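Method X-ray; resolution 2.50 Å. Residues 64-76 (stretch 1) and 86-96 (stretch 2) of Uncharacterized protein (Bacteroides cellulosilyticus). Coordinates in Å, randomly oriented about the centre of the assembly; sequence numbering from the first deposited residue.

Stretch 1 64-76: DVTELGYYTLELT
Stretch 2 (86-96) TAVVNYAVVPE

Residues 69-76 and 86-94 are neighbouring antiparallel β-strands, their N-to-C directions 149° apart and their axes approaching to 4.4 Å. The register sums to 162: Thr86 faces Thr76, and each step forward on stretch 2 is a step back on stretch 1, until Val93 faces Gly69. CA-CA separations alternate: Leu73 CA to Val89 CA, a hydrogen-bonded pair, is 5.3 Å, whereas Thr72 CA to Asn90 CA, a non-hydrogen-bonded pair, is 4.4 Å. The contact buries 900 Å² in total.

Thr86 (phi/psi -128/158, chi1 p) opens the ladder at a non-hydrogen-bonded position; its CA lies 3.3 Å from Leu75 O, a CA-H...O contact. Ala87 (-150/146) then makes two backbone bonds, Ala87 N to Leu75 O at 3.0 Å and Leu75 N to Ala87 O at 2.8 Å. Ala87 CB stands 4.2 Å from Leu75 CB (Leu75 chi1 m, chi2 t).

Val88 (-135/120, chi1 t) turns to the face shared by Thr72, Glu74 and Asn90. Its CG1 lies diagonally 3.9 Å from Thr72 CG2, and its CA donates a CA-H...O contact to Leu73 O at 3.4 Å. Val89 (-139/175, chi1 m) returns to the other face: Leu73 N reaches Val89 O at 2.7 Å, Val89 N reaches Leu73 O at 3.2 Å, and Val89 CG2 packs 3.8 Å from CD2 of Leu73 (chi1 t, chi2 p).

Asn90 (-102/156, chi1 m, chi2 106°) brings polar chemistry to its face. Its ND2 donates a weak 3.4 Å bond to Tyr71 O and a 2.9 Å bond to water 1, which also bonds Thr72 OG1 at 3.0 Å, bridging the two side chains (Thr72 chi1 m). Tyr70 (chi1 t, chi2 74°) brings OH to 3.0 Å from Asn90 CG.

At Tyr91 (-142/121, chi1 t, chi2 80°), Tyr91 N to Tyr71 O and Tyr71 N to Tyr91 O both measure 2.8 Å. Tyr71 (chi1 m, chi2 -96°) is tied within its own stretch, its OH donating to Glu67 O at 2.7 Å. Ala92 (-100/114) sets CB 4.5 Å from Tyr70 CD1.

Val93 (-99/96, chi1 t) gives up the largest covered area, 95 Å². Val93 N bonds Gly69 O at 2.8 Å, and Gly69 N bonds Val93 O at 3.0 Å. Gly69's backbone angles, 164/169, call for glycine: a CB would jam against the preceding carbonyl oxygen. Val93 CG2 meets Tyr71 CE2 at 3.8 Å and Val65 CG1 at 4.1 Å; Val93 CG1 meets Leu68 CD2 at 3.8 Å. Beyond Val94 (-102/159), Pro95 (-70/146, C-gamma endo) sets CB 3.8 Å from CD1 of Leu68 (chi1 m, chi2 t).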

ATOM      1  N   ASP A  64      -2.648  -0.177  30.268  1.00 35.57           N
ATOM      2  CA  ASP A  64      -3.950   0.405  29.935  1.00 35.10           C
ATOM      3  C   ASP A  64      -3.763   1.626  29.032  1.00 33.57           C
ATOM      4  O   ASP A  64      -3.224   2.643  29.467  1.00 33.26           O
ATOM      5  CB  ASP A  64      -4.700   0.830  31.205  1.00 36.18           C
ATOM      6  CG  ASP A  64      -5.039  -0.341  32.115  1.00 37.27           C
ATOM      7  OD1 ASP A  64      -5.733  -1.272  31.655  1.00 36.93           O
ATOM      8  OD2 ASP A  64      -4.630  -0.317  33.299  1.00 37.93           O
ATOM      9  N   VAL A  65      -4.215   1.516  27.783  1.00 31.83           N
ATOM     10  CA  VAL A  65      -4.076   2.578  26.785  1.00 30.49           C
ATOM     11  C   VAL A  65      -5.456   3.175  26.511  1.00 29.96           C
ATOM     12  O   VAL A  65      -6.322   2.500  25.957  1.00 30.10           O
ATOM     13  CB  VAL A  65      -3.455   2.029  25.484  1.00 30.03           C
ATOM     14  CG1 VAL A  65      -3.343   3.120  24.424  1.00 29.81           C
ATOM     15  CG2 VAL A  65      -2.090   1.411  25.773  1.00 29.99           C
ATOM     16  N   THR A  66      -5.644   4.435  26.903  1.00 29.25           N
ATOM     17  CA  THR A  66      -6.942   5.121  26.825  1.00 28.96           C
ATOM     18  C   THR A  66      -7.206   5.891  25.523  1.00 28.52           C
ATOM     19  O   THR A  66      -8.339   6.329  25.294  1.00 28.66           O
ATOM     20  CB  THR A  66      -7.112   6.116  27.993  1.00 29.08           C
ATOM     21  OG1 THR A  66      -6.180   7.195  27.849  1.00 29.54           O
ATOM     22  CG2 THR A  66      -6.891   5.425  29.334  1.00 29.04           C
ATOM     23  N   GLU A  67      -6.174   6.077  24.698  1.00 27.75           N
ATOM     24  CA  GLU A  67      -6.298   6.788  23.419  1.00 26.84           C
ATOM     25  C   GLU A  67      -5.501   6.094  22.320  1.00 25.64           C
ATOM     26  O   GLU A  67      -4.481   5.460  22.586  1.00 25.35           O
ATOM     27  CB  GLU A  67      -5.795   8.227  23.551  1.00 27.11           C
ATOM     28  CG  GLU A  67      -6.679   9.156  24.366  1.00 27.39           C
ATOM     29  CD  GLU A  67      -6.149  10.583  24.394  1.00 28.05           C
ATOM     30  OE1 GLU A  67      -5.742  11.098  23.328  1.00 28.90           O
ATOM     31  OE2 GLU A  67      -6.138  11.201  25.481  1.00 28.18           O
ATOM     32  N   LEU A  68      -5.963   6.246  21.081  1.00 24.84           N
ATOM     33  CA  LEU A  68      -5.253   5.726  19.910  1.00 24.20           C
ATOM     34  C   LEU A  68      -3.950   6.490  19.673  1.00 23.65           C
ATOM     35  O   LEU A  68      -3.798   7.644  20.098  1.00 22.95           O
ATOM     36  CB  LEU A  68      -6.128   5.822  18.652  1.00 24.02           C
ATOM     37  CG  LEU A  68      -7.441   5.039  18.626  1.00 23.91           C
ATOM     38  CD1 LEU A  68      -8.172   5.288  17.318  1.00 23.76           C
ATOM     39  CD2 LEU A  68      -7.189   3.552  18.826  1.00 23.98           C
ATOM     40  N   GLY A  69      -3.014   5.833  18.994  1.00 23.01           N
ATOM     41  CA  GLY A  69      -1.765   6.468  18.619  1.00 22.55           C
ATOM     42  C   GLY A  69      -0.665   5.522  18.197  1.00 22.41           C
ATOM     43  O   GLY A  69      -0.775   4.307  18.346  1.00 22.17           O
ATOM     44  N   TYR A  70       0.385   6.118  17.642  1.00 22.57           N
ATOM     45  CA  TYR A  70       1.658   5.473  17.370  1.00 22.74           C
ATOM     46  C   TYR A  70       2.542   5.743  18.580  1.00 23.36           C
ATOM     47  O   TYR A  70       2.833   6.905  18.886  1.00 23.46           O
ATOM     48  CB  TYR A  70       2.289   6.075  16.109  1.00 22.28           C
ATOM     49  CG  TYR A  70       3.568   5.403  15.675  1.00 21.61           C
ATOM     50  CD1 TYR A  70       3.541   4.147  15.071  1.00 21.24           C
ATOM     51  CD2 TYR A  70       4.807   6.023  15.858  1.00 21.28           C
ATOM     52  CE1 TYR A  70       4.708   3.521  14.667  1.00 21.00           C
ATOM     53  CE2 TYR A  70       5.983   5.400  15.458  1.00 20.98           C
ATOM     54  CZ  TYR A  70       5.925   4.152  14.862  1.00 20.81           C
ATOM     55  OH  TYR A  70       7.073   3.529  14.464  1.00 20.24           O
ATOM     56  N   TYR A  71       2.956   4.678  19.266  1.00 23.98           N
ATOM     57  CA  TYR A  71       3.696   4.791  20.524  1.00 24.45           C
ATOM     58  C   TYR A  71       5.116   4.260  20.400  1.00 25.67           C
ATOM     59  O   TYR A  71       5.371   3.330  19.634  1.00 26.01           O
ATOM     60  CB  TYR A  71       2.971   4.026  21.637  1.00 23.80           C
ATOM     61  CG  TYR A  71       1.650   4.636  22.034  1.00 23.14           C
ATOM     62  CD1 TYR A  71       1.559   5.502  23.126  1.00 22.77           C
ATOM     63  CD2 TYR A  71       0.487   4.355  21.319  1.00 22.86           C
ATOM     64  CE1 TYR A  71       0.349   6.066  23.495  1.00 22.62           C
ATOM     65  CE2 TYR A  71      -0.730   4.920  21.679  1.00 22.80           C
ATOM     66  CZ  TYR A  71      -0.793   5.775  22.767  1.00 22.66           C
ATOM     67  OH  TYR A  71      -1.990   6.337  23.129  1.00 22.74           O
ATOM     68  N   THR A  72       6.030   4.871  21.151  1.00 27.08           N
ATOM     69  CA  THR A  72       7.349   4.301  21.411  1.00 28.31           C
ATOM     70  C   THR A  72       7.246   3.525  22.726  1.00 29.51           C
ATOM     71  O   THR A  72       6.788   4.068  23.735  1.00 29.40           O
ATOM     72  CB  THR A  72       8.434   5.391  21.535  1.00 28.36           C
ATOM     73  OG1 THR A  72       8.436   6.209  20.359  1.00 28.46           O
ATOM     74  CG2 THR A  72       9.817   4.771  21.709  1.00 28.43           C
ATOM     75  N   LEU A  73       7.658   2.260  22.696  1.00 31.00           N
ATOM     76  CA  LEU A  73       7.640   1.382  23.865  1.00 32.47           C
ATOM     77  C   LEU A  73       9.046   1.294  24.460  1.00 34.58           C
ATOM     78  O   LEU A  73       9.928   0.671  23.868  1.00 35.13           O
ATOM     79  CB  LEU A  73       7.141  -0.013  23.467  1.00 32.10           C
ATOM     80  CG  LEU A  73       7.165  -1.139  24.508  1.00 31.80           C
ATOM     81  CD1 LEU A  73       6.391  -0.781  25.768  1.00 31.77           C
ATOM     82  CD2 LEU A  73       6.615  -2.410  23.887  1.00 31.72           C
ATOM     83  N   GLU A  74       9.246   1.925  25.618  1.00 36.55           N
ATOM     84  CA  GLU A  74      10.516   1.865  26.355  1.00 38.37           C
ATOM     85  C   GLU A  74      10.411   0.810  27.456  1.00 39.05           C
ATOM     86  O   GLU A  74       9.598   0.955  28.369  1.00 38.96           O
ATOM     87  CB  GLU A  74      10.839   3.229  26.977  1.00 39.21           C
ATOM     88  CG  GLU A  74      11.120   4.330  25.962  1.00 40.09           C
ATOM     89  CD  GLU A  74      10.948   5.734  26.527  1.00 41.05           C
ATOM     90  OE1 GLU A  74      11.174   5.937  27.741  1.00 40.91           O
ATOM     91  OE2 GLU A  74      10.591   6.645  25.743  1.00 41.46           O
ATOM     92  N   LEU A  75      11.224  -0.244  27.363  1.00 40.70           N
ATOM     93  CA  LEU A  75      11.218  -1.348  28.336  1.00 42.07           C
ATOM     94  C   LEU A  75      12.512  -1.373  29.149  1.00 44.17           C
ATOM     95  O   LEU A  75      13.598  -1.169  28.601  1.00 44.15           O
ATOM     96  CB  LEU A  75      11.024  -2.690  27.623  1.00 41.49           C
ATOM     97  CG  LEU A  75       9.620  -2.959  27.069  1.00 41.21           C
ATOM     98  CD1 LEU A  75       9.636  -4.104  26.066  1.00 41.15           C
ATOM     99  CD2 LEU A  75       8.630  -3.249  28.187  1.00 40.85           C
ATOM    100  N   THR A  76      12.379  -1.629  30.453  1.00 46.63           N
ATOM    101  CA  THR A  76      13.511  -1.660  31.386  1.00 48.70           C
ATOM    102  C   THR A  76      13.350  -2.802  32.394  1.00 50.41           C
ATOM    103  O   THR A  76      12.419  -2.791  33.205  1.00 49.84           O
ATOM    104  CB  THR A  76      13.633  -0.324  32.152  1.00 49.14           C
ATOM    105  OG1 THR A  76      13.807   0.749  31.219  1.00 49.13           O
ATOM    106  CG2 THR A  76      14.817  -0.342  33.124  1.00 49.45           C
ATOM    107  N   THR A  86      17.516  -3.619  28.702  1.00 52.24           N
ATOM    108  CA  THR A  86      16.564  -2.642  28.172  1.00 49.26           C
ATOM    109  C   THR A  86      16.204  -2.978  26.729  1.00 47.04           C
ATOM    110  O   THR A  86      16.944  -3.683  26.037  1.00 45.84           O
ATOM    111  CB  THR A  86      17.123  -1.206  28.224  1.00 48.69           C
ATOM    112  OG1 THR A  86      18.313  -1.119  27.432  1.00 49.33           O
ATOM    113  CG2 THR A  86      17.441  -0.806  29.650  1.00 48.69           C
ATOM    114  N   ALA A  87      15.055  -2.469  26.294  1.00 45.26           N
ATOM    115  CA  ALA A  87      14.595  -2.625  24.915  1.00 43.80           C
ATOM    116  C   ALA A  87      13.743  -1.426  24.504  1.00 42.63           C
ATOM    117  O   ALA A  87      13.041  -0.840  25.337  1.00 41.87           O
ATOM    118  CB  ALA A  87      13.807  -3.915  24.762  1.00 43.53           C
ATOM    119  N   VAL A  88      13.829  -1.057  23.226  1.00 41.29           N
ATOM    120  CA  VAL A  88      13.011   0.015  22.649  1.00 39.86           C
ATOM    121  C   VAL A  88      12.464  -0.439  21.295  1.00 38.58           C
ATOM    122  O   VAL A  88      13.230  -0.777  20.391  1.00 38.80           O
ATOM    123  CB  VAL A  88      13.803   1.332  22.476  1.00 39.81           C
ATOM    124  CG1 VAL A  88      12.900   2.436  21.928  1.00 39.87           C
ATOM    125  CG2 VAL A  88      14.424   1.764  23.801  1.00 39.84           C
ATOM    126  N   VAL A  89      11.137  -0.467  21.185  1.00 36.85           N
ATOM    127  CA  VAL A  89      10.436  -0.711  19.918  1.00 35.45           C
ATOM    128  C   VAL A  89       9.234   0.228  19.821  1.00 33.78           C
ATOM    129  O   VAL A  89       8.934   0.960  20.766  1.00 34.02           O
ATOM    130  CB  VAL A  89       9.971  -2.183  19.773  1.00 35.68           C
ATOM    131  CG1 VAL A  89      11.171  -3.111  19.662  1.00 36.24           C
ATOM    132  CG2 VAL A  89       9.064  -2.606  20.926  1.00 35.71           C
ATOM    133  N   ASN A  90       8.556   0.208  18.678  1.00 31.71           N
ATOM    134  CA  ASN A  90       7.324   0.970  18.490  1.00 30.15           C
ATOM    135  C   ASN A  90       6.103   0.059  18.600  1.00 29.30           C
ATOM    136  O   ASN A  90       6.197  -1.156  18.395  1.00 28.75           O
ATOM    137  CB  ASN A  90       7.348   1.700  17.148  1.00 29.81           C
ATOM    138  CG  ASN A  90       8.393   2.799  17.109  1.00 29.39           C
ATOM    139  OD1 ASN A  90       9.437   2.655  16.473  1.00 29.28           O
ATOM    140  ND2 ASN A  90       8.123   3.901  17.801  1.00 29.08           N
ATOM    141  N   TYR A  91       4.968   0.666  18.941  1.00 28.25           N
ATOM    142  CA  TYR A  91       3.709  -0.044  19.144  1.00 27.19           C
ATOM    143  C   TYR A  91       2.555   0.804  18.608  1.00 26.48           C
ATOM    144  O   TYR A  91       2.352   1.937  19.046  1.00 25.70           O
ATOM    145  CB  TYR A  91       3.514  -0.343  20.633  1.00 27.34           C
ATOM    146  CG  TYR A  91       2.431  -1.356  20.926  1.00 27.25           C
ATOM    147  CD1 TYR A  91       2.672  -2.724  20.781  1.00 27.16           C
ATOM    148  CD2 TYR A  91       1.167  -0.952  21.356  1.00 27.43           C
ATOM    149  CE1 TYR A  91       1.682  -3.658  21.049  1.00 27.38           C
ATOM    150  CE2 TYR A  91       0.169  -1.879  21.625  1.00 27.50           C
ATOM    151  CZ  TYR A  91       0.430  -3.230  21.471  1.00 27.44           C
ATOM    152  OH  TYR A  91      -0.556  -4.149  21.738  1.00 27.23           O
ATOM    153  N   ALA A  92       1.813   0.248  17.653  1.00 26.16           N
ATOM    154  CA  ALA A  92       0.744   0.967  16.967  1.00 26.23           C
ATOM    155  C   ALA A  92      -0.614   0.578  17.548  1.00 26.45           C
ATOM    156  O   ALA A  92      -1.039  -0.570  17.420  1.00 27.03           O
ATOM    157  CB  ALA A  92       0.791   0.667  15.475  1.00 26.05           C
ATOM    158  N   VAL A  93      -1.279   1.537  18.195  1.00 26.39           N
ATOM    159  CA  VAL A  93      -2.660   1.374  18.651  1.00 26.42           C
ATOM    160  C   VAL A  93      -3.576   2.048  17.621  1.00 26.52           C
ATOM    161  O   VAL A  93      -3.792   3.264  17.663  1.00 26.31           O
ATOM    162  CB  VAL A  93      -2.869   1.958  20.067  1.00 26.25           C
ATOM    163  CG1 VAL A  93      -4.300   1.725  20.539  1.00 26.01           C
ATOM    164  CG2 VAL A  93      -1.873   1.337  21.040  1.00 26.28           C
ATOM    165  N   VAL A  94      -4.108   1.240  16.703  1.00 26.74           N
ATOM    166  CA  VAL A  94      -4.833   1.734  15.517  1.00 27.05           C
ATOM    167  C   VAL A  94      -6.350   1.624  15.691  1.00 27.76           C
ATOM    168  O   VAL A  94      -6.812   0.842  16.524  1.00 27.73           O
ATOM    169  CB  VAL A  94      -4.400   0.985  14.225  1.00 26.56           C
ATOM    170  CG1 VAL A  94      -2.888   1.038  14.060  1.00 26.48           C
ATOM    171  CG2 VAL A  94      -4.908  -0.455  14.195  1.00 26.46           C
ATOM    172  N   PRO A  95      -7.129   2.403  14.906  1.00 28.59           N
ATOM    173  CA  PRO A  95      -8.584   2.248  14.965  1.00 29.33           C
ATOM    174  C   PRO A  95      -9.037   0.925  14.361  1.00 30.35           C
ATOM    175  O   PRO A  95      -8.424   0.440  13.415  1.00 30.01           O
ATOM    176  CB  PRO A  95      -9.104   3.426  14.132  1.00 29.05           C
ATOM    177  CG  PRO A  95      -7.987   3.763  13.215  1.00 28.92           C
ATOM    178  CD  PRO A  95      -6.738   3.499  13.999  1.00 28.71           C
ATOM    179  N   GLU A  96     -10.094   0.349  14.925  1.00 32.50           N
ATOM    180  CA  GLU A  96     -10.659  -0.903  14.430  1.00 33.84           C
ATOM    181  C   GLU A  96     -11.567  -0.593  13.241  1.00 33.84           C
ATOM    182  O   GLU A  96     -12.427   0.286  13.333  1.00 32.93           O
ATOM    183  CB  GLU A  96     -11.446  -1.601  15.539  1.00 35.10           C
ATOM    184  CG  GLU A  96     -11.739  -3.067  15.277  1.00 36.47           C
ATOM    185  CD  GLU A  96     -12.463  -3.733  16.437  1.00 38.06           C
ATOM    186  OE1 GLU A  96     -11.991  -3.618  17.594  1.00 38.82           O
ATOM    187  OE2 GLU A  96     -13.506  -4.378  16.189  1.00 38.91           O
TER
HETATM  188  O   HOH W   1       9.608   6.358  17.598  1.00 26.42           O